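Xyloglucan-specific endo-beta-1,4-glucanase GH12 (Aspergillus niveus, PDB 4NPR) probably cleaves internal beta-1,4-glucosidic linkages in xyloglucan, retaining the beta configuration, as a family 12 glycoside hydrolase built on a beta-jelly roll. Local coordinates at residues A160-L171 with D199-Q208; G37-L45 with S85-F93. One frame throughout, in Å; residues are numbered along the deposited sequence.

How the contacts relate
Both contacts reach the nine-stranded sheet of the beta-jelly roll, but they lie on opposite sides of the chain's centre, about 25 Å apart between their own centres and about 9 Å at their nearest atoms. In contact 2 (37-45 with 85-93) neighbouring antiparallel strands are joined near one margin mostly by backbone hydrogen bonds. In contact 1 (160-171 with 199-208) a hairpin at the other margin meets the helix mainly through side chains, largely apolar. Contact 2 is complete in sequence before contact 1 begins. In family 12 enzymes the concave face of the larger sheet forms the substrate cleft; the side chains of contact 2 directed away from the six-stranded sheet are probably on that side.

Contact 1: residues A160-L171 with D199-Q208; sequences ATPTVAGIKFNL and DFFTYLESNQ
The rings of Phe200 and Tyr203, one helical turn apart, receive the hairpin side chains. Val164 CG1 sits over one face of Phe200, 3.7 Å from the ring centroid and 16° off its normal, a CH-pi contact, while Phe169 CE2 lies at the edge. Phe200 in turn directs that edge toward the face of Phe169, an offset edge-to-face pair with planes at 74°; its CE1 comes within 3.5 Å of Phe169 CE2. Pro162 CG covers one face of Tyr203, Asn207 CB lies against the opposite face, and Leu204 CD2 is at the edge. The rigid proline ring suits this place, offering a broad hydrocarbon surface to the aromatic ring; its CB is 3.4 Å from Tyr203 CE2. With its CG anti to the backbone N (chi1 170°), Tyr203 carries its ring out to the hairpin, where the hydroxyl OH reaches Ala160 CB at 3.7 Å. Gln208 NE2 donates a weak bond to that hydroxyl and also meets Leu171 CD2 at 4.0 Å, so the polar helix end borders the apolar patch. Asn207 folds back, its ND2 bonding to Tyr203 O at 3.0 Å on a lone pair of the carbonyl, which also accepts from Asn207 N. Beta-branched Val164 suits the strand and fills the angle between Phe200 and the Asp199 CB. Ala165 and Gly166, both with positive phi, form the type I' turn of a two-residue beta-hairpin. Val141 also touches both phenylalanines, completing an aromatic-aliphatic core in which the single helix of the family 12 jelly roll packs against its larger sheet.

Contact 2: residues G37-L45 with S85-F93; sequences GNYILYNNL and SFANAALQF
Phe86 O is gripped by two side-chain amides, one from each segment. Asn88 ND2 donates to it at 2.7 Å with Phe86 O close to the plane of the Asn88 amide, whereas Asn44 ND2, at 2.9 Å, comes from above the carbonyl plane, 43° out of it. Asparagine suits both places because its short side chain ends in N-H groups that can satisfy a backbone oxygen, as Asn44 does past the end of strand 39-42. Asn88 gets there by placing its CG between the backbone N and the carbonyl carbon (chi1 66°), which turns the amide back along its own strand. Asn44, with positive phi, also offers its backbone O to Phe86 N at 3.1 Å, so the two residues are joined twice. Farther along, Ile40 and Ala90 form an antiparallel hydrogen-bonded pair, the Ala90 N to Ile40 O bond being nearly straight at 173°, and Gln92 N to Asn38 O closes the end at 2.8 Å. Side chains alternate between the two faces. On one, Ile40 CG2 covers a face of the Tyr42 ring, and the small Ala90 side chain meets that ring at its edge, CB 3.9 Å from Tyr42 CE2. On the other, Tyr39 CE1 touches Leu91 CD1 at 3.7 Å and Leu41 CD1 approaches Ala89 CB. This second face looks into the sandwich: Leu41 and Ala89 pack on Trp70 of strand 67-77, and Tyr39 OH bonds to Asn66 O and Val240 N. In the sheet itself, strand 33-36 flanks strand 39-42, and strand 215-226 flanks strand 87-97.

Contact 1: residues A160-L171 with D199-Q208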
loop_
_atom_site.group_PDB
_atom_site.type_symbol
_atom_site.label_atom_id
_atom_site.label_comp_id
_atom_site.label_asym_id
_atom_site.label_seq_id
_atom_site.Cartn_x
_atom_site.Cartn_y
_atom_site.Cartn_z
ATOM N N ALA A 160 -3.242 -19.575 -1.718
ATOM C CA ALA A 160 -3.043 -20.040 -0.354
ATOM C C ALA A 160 -3.775 -19.115 0.599
ATOM O O ALA A 160 -4.117 -18.007 0.256
ATOM C CB ALA A 160 -1.556 -20.073 -0.024
ATOM N N THR A 161 -3.961 -19.573 1.821
ATOM C CA THR A 161 -4.657 -18.811 2.834
ATOM C C THR A 161 -3.858 -18.773 4.139
ATOM O O THR A 161 -4.362 -19.120 5.188
ATOM C CB THR A 161 -6.066 -19.418 3.052
ATOM O OG1 THR A 161 -5.948 -20.810 3.395
ATOM C CG2 THR A 161 -6.947 -19.282 1.747
ATOM N N PRO A 162 -2.608 -18.296 4.084
ATOM C CA PRO A 162 -1.750 -18.277 5.276
ATOM C C PRO A 162 -2.119 -17.233 6.326
ATOM O O PRO A 162 -2.761 -16.245 6.029
ATOM C CB PRO A 162 -0.405 -17.905 4.692
ATOM C CG PRO A 162 -0.784 -16.902 3.622
ATOM C CD PRO A 162 -2.025 -17.474 2.995
ATOM N N THR A 163 -1.683 -17.481 7.556
ATOM C CA THR A 163 -1.841 -16.556 8.668
ATOM C C THR A 163 -0.441 -15.943 8.881
ATOM O O THR A 163 0.514 -16.648 9.075
ATOM C CB THR A 163 -2.346 -17.325 9.930
ATOM O OG1 THR A 163 -3.718 -17.716 9.759
ATOM C CG2 THR A 163 -2.221 -16.484 11.188
ATOM N N VAL A 164 -0.322 -14.640 8.811
ATOM C CA VAL A 164 0.944 -13.954 8.909
ATOM C C VAL A 164 0.687 -12.727 9.758
ATOM O O VAL A 164 -0.354 -12.041 9.594
ATOM C CB VAL A 164 1.407 -13.426 7.537
ATOM C CG1 VAL A 164 2.778 -12.765 7.653
ATOM C CG2 VAL A 164 1.372 -14.532 6.485
ATOM N N ALA A 165 1.627 -12.463 10.658
ATOM C CA ALA A 165 1.562 -11.364 11.626
ATOM C C ALA A 165 0.216 -11.300 12.359
ATOM O O ALA A 165 -0.333 -10.220 12.597
ATOM C CB ALA A 165 1.936 -10.036 10.952
ATOM N N GLY A 166 -0.284 -12.495 12.702
ATOM C CA GLY A 166 -1.511 -12.704 13.485
ATOM C C GLY A 166 -2.838 -12.607 12.733
ATOM O O GLY A 166 -3.870 -12.714 13.348
ATOM N N ILE A 167 -2.806 -12.393 11.412
ATOM C CA ILE A 167 -4.008 -12.129 10.605
ATOM C C ILE A 167 -4.091 -13.185 9.521
ATOM O O ILE A 167 -3.088 -13.497 8.900
ATOM C CB ILE A 167 -3.877 -10.761 9.858
ATOM C CG1 ILE A 167 -3.849 -9.588 10.833
ATOM C CG2 ILE A 167 -4.988 -10.565 8.825
ATOM C CD1 ILE A 167 -3.491 -8.282 10.164
ATOM N N LYS A 168 -5.292 -13.702 9.283
ATOM C CA LYS A 168 -5.542 -14.662 8.201
ATOM C C LYS A 168 -5.734 -13.926 6.874
ATOM O O LYS A 168 -6.500 -12.981 6.771
ATOM C CB LYS A 168 -6.748 -15.509 8.502
ATOM C CG LYS A 168 -6.725 -16.926 7.880
ATOM C CD LYS A 168 -7.289 -17.964 8.885
ATOM C CE LYS A 168 -8.032 -19.138 8.216
ATOM N NZ LYS A 168 -7.245 -19.803 7.135
ATOM N N PHE A 169 -4.985 -14.366 5.879
ATOM C CA PHE A 169 -4.935 -13.749 4.568
ATOM C C PHE A 169 -5.395 -14.712 3.488
ATOM O O PHE A 169 -5.123 -15.904 3.567
ATOM C CB PHE A 169 -3.490 -13.339 4.292
ATOM C CG PHE A 169 -3.074 -12.093 5.017
ATOM C CD1 PHE A 169 -3.512 -10.852 4.591
ATOM C CD2 PHE A 169 -2.281 -12.156 6.110
ATOM C CE1 PHE A 169 -3.160 -9.702 5.264
ATOM C CE2 PHE A 169 -1.927 -11.020 6.778
ATOM C CZ PHE A 169 -2.351 -9.789 6.351
ATOM N N ASN A 170 -6.098 -14.196 2.488
ATOM C CA ASN A 170 -6.131 -14.833 1.189
ATOM C C ASN A 170 -4.914 -14.319 0.400
ATOM O O ASN A 170 -4.728 -13.119 0.279
ATOM C CB ASN A 170 -7.359 -14.453 0.421
ATOM C CG ASN A 170 -8.619 -15.061 0.978
ATOM O OD1 ASN A 170 -8.638 -16.133 1.549
ATOM N ND2 ASN A 170 -9.702 -14.345 0.794
ATOM N N LEU A 171 -4.132 -15.215 -0.184
ATOM C CA LEU A 171 -2.949 -14.826 -0.947
ATOM C C LEU A 171 -3.159 -14.992 -2.449
ATOM O O LEU A 171 -3.513 -16.053 -2.899
ATOM C CB LEU A 171 -1.728 -15.649 -0.517
ATOM C CG LEU A 171 -0.446 -15.326 -1.334
ATOM C CD1 LEU A 171 -0.134 -13.839 -1.240
ATOM C CD2 LEU A 171 0.776 -16.138 -0.900
ATOM N N ASP A 199 7.402 -10.591 8.437
ATOM C CA ASP A 199 6.795 -11.926 8.473
ATOM C C ASP A 199 6.313 -12.344 7.078
ATOM O O ASP A 199 6.392 -13.487 6.717
ATOM C CB ASP A 199 5.656 -12.020 9.523
ATOM C CG ASP A 199 6.138 -11.761 10.995
ATOM O OD1 ASP A 199 7.292 -12.070 11.355
ATOM O OD2 ASP A 199 5.334 -11.232 11.801
ATOM N N PHE A 200 5.805 -11.400 6.314
ATOM C CA PHE A 200 5.401 -11.614 4.934
ATOM C C PHE A 200 6.523 -12.116 4.040
ATOM O O PHE A 200 6.314 -13.003 3.232
ATOM C CB PHE A 200 4.854 -10.302 4.397
ATOM C CG PHE A 200 3.609 -9.890 5.106
ATOM C CD1 PHE A 200 2.421 -10.559 4.854
ATOM C CD2 PHE A 200 3.637 -8.945 6.099
ATOM C CE1 PHE A 200 1.278 -10.245 5.548
ATOM C CE2 PHE A 200 2.496 -8.646 6.812
ATOM C CZ PHE A 200 1.316 -9.273 6.520
ATOM N N PHE A 201 7.718 -11.562 4.198
ATOM C CA PHE A 201 8.908 -12.076 3.510
ATOM C C PHE A 201 9.382 -13.435 4.037
ATOM O O PHE A 201 9.673 -14.348 3.246
ATOM C CB PHE A 201 10.026 -11.045 3.547
ATOM C CG PHE A 201 9.647 -9.740 2.901
ATOM C CD1 PHE A 201 9.573 -9.623 1.533
ATOM C CD2 PHE A 201 9.312 -8.621 3.673
ATOM C CE1 PHE A 201 9.222 -8.424 0.916
ATOM C CE2 PHE A 201 8.965 -7.417 3.070
ATOM C CZ PHE A 201 8.915 -7.325 1.692
ATOM N N THR A 202 9.475 -13.592 5.350
ATOM C CA THR A 202 9.830 -14.874 5.915
ATOM C C THR A 202 8.920 -15.913 5.239
ATOM O O THR A 202 9.360 -16.971 4.785
ATOM C CB THR A 202 9.555 -14.894 7.443
ATOM O OG1 THR A 202 10.193 -13.794 8.113
ATOM C CG2 THR A 202 10.021 -16.185 8.074
ATOM N N TYR A 203 7.630 -15.594 5.147
ATOM C CA TYR A 203 6.665 -16.539 4.617
ATOM C C TYR A 203 6.927 -16.941 3.164
ATOM O O TYR A 203 6.880 -18.114 2.831
ATOM C CB TYR A 203 5.237 -16.012 4.738
ATOM C CG TYR A 203 4.263 -16.886 3.962
ATOM C CD1 TYR A 203 3.968 -16.606 2.643
ATOM C CD2 TYR A 203 3.655 -18.012 4.543
ATOM C CE1 TYR A 203 3.105 -17.413 1.919
ATOM C CE2 TYR A 203 2.781 -18.827 3.800
ATOM C CZ TYR A 203 2.509 -18.503 2.485
ATOM O OH TYR A 203 1.643 -19.257 1.683
ATOM N N LEU A 204 7.189 -15.939 2.327
ATOM C CA LEU A 204 7.413 -16.126 0.898
ATOM C C LEU A 204 8.701 -16.842 0.636
ATOM O O LEU A 204 8.767 -17.648 -0.287
ATOM C CB LEU A 204 7.434 -14.777 0.157
ATOM C CG LEU A 204 6.121 -13.982 0.161
ATOM C CD1 LEU A 204 6.364 -12.620 -0.428
ATOM C CD2 LEU A 204 4.955 -14.669 -0.572
ATOM N N GLU A 205 9.715 -16.565 1.436
ATOM C CA GLU A 205 11.027 -17.167 1.199
ATOM C C GLU A 205 10.878 -18.665 1.426
ATOM O O GLU A 205 11.407 -19.511 0.706
ATOM C CB GLU A 205 12.084 -16.590 2.137
ATOM C CG GLU A 205 12.524 -15.166 1.769
ATOM C CD GLU A 205 13.070 -14.370 2.967
ATOM O OE1 GLU A 205 13.334 -14.992 4.010
ATOM O OE2 GLU A 205 13.226 -13.130 2.889
ATOM N N SER A 206 10.033 -18.934 2.391
ATOM C CA SER A 206 9.886 -20.214 2.969
ATOM C C SER A 206 8.913 -21.053 2.151
ATOM O O SER A 206 9.192 -22.225 1.871
ATOM C CB SER A 206 9.375 -19.965 4.382
ATOM O OG SER A 206 9.188 -21.146 5.060
ATOM N N ASN A 207 7.792 -20.457 1.733
ATOM C CA ASN A 207 6.692 -21.247 1.139
ATOM C C ASN A 207 6.379 -20.984 -0.336
ATOM O O ASN A 207 5.513 -21.646 -0.901
ATOM C CB ASN A 207 5.389 -21.024 1.922
ATOM C CG ASN A 207 5.502 -21.405 3.385
ATOM O OD1 ASN A 207 4.768 -22.258 3.857
ATOM N ND2 ASN A 207 6.395 -20.738 4.119
ATOM N N GLN A 208 7.022 -19.977 -0.918
ATOM C CA GLN A 208 6.801 -19.609 -2.320
ATOM C C GLN A 208 8.118 -19.355 -3.090
ATOM O O GLN A 208 8.086 -18.743 -4.156
ATOM C CB GLN A 208 5.941 -18.328 -2.387
ATOM C CG GLN A 208 4.635 -18.402 -1.628
ATOM C CD GLN A 208 3.632 -19.333 -2.255
ATOM O OE1 GLN A 208 3.766 -19.714 -3.402
ATOM N NE2 GLN A 208 2.588 -19.667 -1.503
#

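Contact 2: residues G37-L45 with S85-F93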
loop_
_atom_site.group_PDB
_atom_site.type_symbol
_atom_site.label_atom_id
_atom_site.label_comp_id
_atom_site.label_asym_id
_atom_site.label_seq_id
_atom_site.Cartn_x
_atom_site.Cartn_y
_atom_site.Cartn_z
ATOM N N GLY A 37 10.121 14.343 7.635
ATOM C CA GLY A 37 10.986 13.374 8.290
ATOM C C GLY A 37 11.460 12.352 7.283
ATOM O O GLY A 37 12.115 12.674 6.286
ATOM N N ASN A 38 11.097 11.112 7.533
ATOM C CA ASN A 38 11.534 10.044 6.666
ATOM C C ASN A 38 10.527 9.605 5.660
ATOM O O ASN A 38 10.703 8.563 5.077
ATOM C CB ASN A 38 11.962 8.877 7.523
ATOM C CG ASN A 38 13.119 9.239 8.374
ATOM O OD1 ASN A 38 14.114 9.778 7.887
ATOM N ND2 ASN A 38 12.994 8.993 9.657
ATOM N N TYR A 39 9.515 10.422 5.410
ATOM C CA TYR A 39 8.448 10.062 4.486
ATOM C C TYR A 39 8.367 11.098 3.351
ATOM O O TYR A 39 8.857 12.204 3.490
ATOM C CB TYR A 39 7.103 9.930 5.232
ATOM C CG TYR A 39 7.122 8.926 6.387
ATOM C CD1 TYR A 39 6.968 7.555 6.145
ATOM C CD2 TYR A 39 7.310 9.336 7.737
ATOM C CE1 TYR A 39 6.977 6.620 7.173
ATOM C CE2 TYR A 39 7.312 8.391 8.781
ATOM C CZ TYR A 39 7.153 7.036 8.481
ATOM O OH TYR A 39 7.158 6.067 9.462
ATOM N N ILE A 40 7.854 10.677 2.201
ATOM C CA ILE A 40 7.340 11.563 1.193
ATOM C C ILE A 40 5.913 11.084 1.023
ATOM O O ILE A 40 5.651 9.871 0.875
ATOM C CB ILE A 40 8.099 11.446 -0.130
ATOM C CG1 ILE A 40 9.546 11.949 0.023
ATOM C CG2 ILE A 40 7.450 12.296 -1.218
ATOM C CD1 ILE A 40 10.468 11.495 -1.094
ATOM N N LEU A 41 4.982 12.017 1.115
ATOM C CA LEU A 41 3.580 11.712 1.015
ATOM C C LEU A 41 3.148 12.152 -0.357
ATOM O O LEU A 41 3.407 13.279 -0.740
ATOM C CB LEU A 41 2.809 12.458 2.099
ATOM C CG LEU A 41 1.294 12.332 2.151
ATOM C CD1 LEU A 41 0.869 10.959 2.635
ATOM C CD2 LEU A 41 0.722 13.358 3.121
ATOM N N TYR A 42 2.453 11.284 -1.070
ATOM C CA TYR A 42 2.146 11.473 -2.495
ATOM C C TYR A 42 0.662 11.438 -2.726
ATOM O O TYR A 42 -0.015 10.648 -2.114
ATOM C CB TYR A 42 2.703 10.312 -3.327
ATOM C CG TYR A 42 4.196 10.198 -3.423
ATOM C CD1 TYR A 42 4.902 10.891 -4.429
ATOM C CD2 TYR A 42 4.923 9.361 -2.547
ATOM C CE1 TYR A 42 6.278 10.766 -4.557
ATOM C CE2 TYR A 42 6.315 9.235 -2.666
ATOM C CZ TYR A 42 6.976 9.931 -3.678
ATOM O OH TYR A 42 8.328 9.846 -3.842
ATOM N N ASN A 43 0.186 12.264 -3.637
ATOM C CA ASN A 43 -1.184 12.222 -4.133
ATOM C C ASN A 43 -1.250 11.137 -5.242
ATOM O O ASN A 43 -2.109 10.235 -5.196
ATOM C CB ASN A 43 -1.566 13.623 -4.660
ATOM C CG ASN A 43 -3.052 13.885 -4.686
ATOM O OD1 ASN A 43 -3.809 13.411 -3.874
ATOM N ND2 ASN A 43 -3.456 14.700 -5.615
ATOM N N ASN A 44 -0.333 11.200 -6.213
ATOM C CA ASN A 44 -0.084 10.077 -7.137
ATOM C C ASN A 44 -1.376 9.595 -7.829
ATOM O O ASN A 44 -1.820 8.470 -7.661
ATOM C CB ASN A 44 0.626 8.958 -6.359
ATOM C CG ASN A 44 1.013 7.757 -7.218
ATOM O OD1 ASN A 44 1.272 7.868 -8.391
ATOM N ND2 ASN A 44 1.067 6.593 -6.596
ATOM N N LEU A 45 -1.959 10.474 -8.625
ATOM C CA LEU A 45 -3.185 10.182 -9.336
ATOM C C LEU A 45 -2.901 9.468 -10.674
ATOM O O LEU A 45 -3.473 9.772 -11.706
ATOM C CB LEU A 45 -3.937 11.492 -9.580
ATOM C CG LEU A 45 -4.240 12.328 -8.342
ATOM C CD1 LEU A 45 -5.222 13.449 -8.651
ATOM C CD2 LEU A 45 -4.839 11.419 -7.287
ATOM N N SER A 85 -5.667 5.826 -8.491
ATOM C CA SER A 85 -4.593 6.492 -7.768
ATOM C C SER A 85 -4.014 5.631 -6.648
ATOM O O SER A 85 -4.487 4.533 -6.336
ATOM C CB SER A 85 -5.125 7.801 -7.163
ATOM O OG SER A 85 -6.162 7.542 -6.184
ATOM N N PHE A 86 -2.959 6.132 -6.035
ATOM C CA PHE A 86 -2.395 5.464 -4.922
ATOM C C PHE A 86 -1.646 6.486 -4.088
ATOM O O PHE A 86 -0.409 6.507 -4.069
ATOM C CB PHE A 86 -1.461 4.346 -5.371
ATOM C CG PHE A 86 -0.781 3.660 -4.225
ATOM C CD1 PHE A 86 -1.540 3.189 -3.119
ATOM C CD2 PHE A 86 0.594 3.512 -4.200
ATOM C CE1 PHE A 86 -0.920 2.572 -2.025
ATOM C CE2 PHE A 86 1.222 2.873 -3.115
ATOM C CZ PHE A 86 0.470 2.421 -2.020
ATOM N N ALA A 87 -2.424 7.339 -3.414
ATOM C CA ALA A 87 -1.891 8.265 -2.447
ATOM C C ALA A 87 -1.427 7.435 -1.256
ATOM O O ALA A 87 -2.171 6.626 -0.742
ATOM C CB ALA A 87 -2.964 9.224 -1.995
ATOM N N ASN A 88 -0.200 7.693 -0.825
ATOM C CA ASN A 88 0.505 6.863 0.111
ATOM C C ASN A 88 1.590 7.652 0.768
ATOM O O ASN A 88 2.085 8.652 0.235
ATOM C CB ASN A 88 1.171 5.695 -0.611
ATOM C CG ASN A 88 2.265 6.146 -1.552
ATOM O OD1 ASN A 88 3.456 6.074 -1.242
ATOM N ND2 ASN A 88 1.868 6.633 -2.710
ATOM N N ALA A 89 1.981 7.187 1.940
ATOM C CA ALA A 89 3.234 7.606 2.564
ATOM C C ALA A 89 4.345 6.557 2.251
ATOM O O ALA A 89 4.191 5.399 2.583
ATOM C CB ALA A 89 3.044 7.724 4.065
ATOM N N ALA A 90 5.468 7.012 1.693
ATOM C CA ALA A 90 6.625 6.181 1.353
ATOM C C ALA A 90 7.813 6.488 2.260
ATOM O O ALA A 90 8.229 7.639 2.447
ATOM C CB ALA A 90 7.020 6.412 -0.103
ATOM N N LEU A 91 8.368 5.441 2.824
ATOM C CA LEU A 91 9.488 5.572 3.711
ATOM C C LEU A 91 10.723 5.751 2.860
ATOM O O LEU A 91 10.874 5.049 1.878
ATOM C CB LEU A 91 9.637 4.305 4.531
ATOM C CG LEU A 91 10.774 4.324 5.538
ATOM C CD1 LEU A 91 10.417 5.301 6.652
ATOM C CD2 LEU A 91 11.051 2.910 6.063
ATOM N N GLN A 92 11.606 6.662 3.270
ATOM C CA GLN A 92 12.870 6.948 2.593
ATOM C C GLN A 92 13.975 6.261 3.369
ATOM O O GLN A 92 14.225 6.548 4.520
ATOM C CB GLN A 92 13.099 8.450 2.533
ATOM C CG GLN A 92 11.927 9.223 1.937
ATOM C CD GLN A 92 11.585 8.764 0.497
ATOM O OE1 GLN A 92 10.532 8.170 0.237
ATOM N NE2 GLN A 92 12.479 9.029 -0.423
ATOM N N PHE A 93 14.599 5.283 2.760
ATOM C CA PHE A 93 15.624 4.534 3.467
ATOM C C PHE A 93 16.591 3.960 2.464
ATOM O O PHE A 93 16.361 3.944 1.261
ATOM C CB PHE A 93 15.013 3.398 4.309
ATOM C CG PHE A 93 14.323 2.336 3.473
ATOM C CD1 PHE A 93 13.110 2.605 2.852
ATOM C CD2 PHE A 93 14.912 1.082 3.289
ATOM C CE1 PHE A 93 12.491 1.659 2.079
ATOM C CE2 PHE A 93 14.300 0.130 2.511
ATOM C CZ PHE A 93 13.085 0.419 1.899
#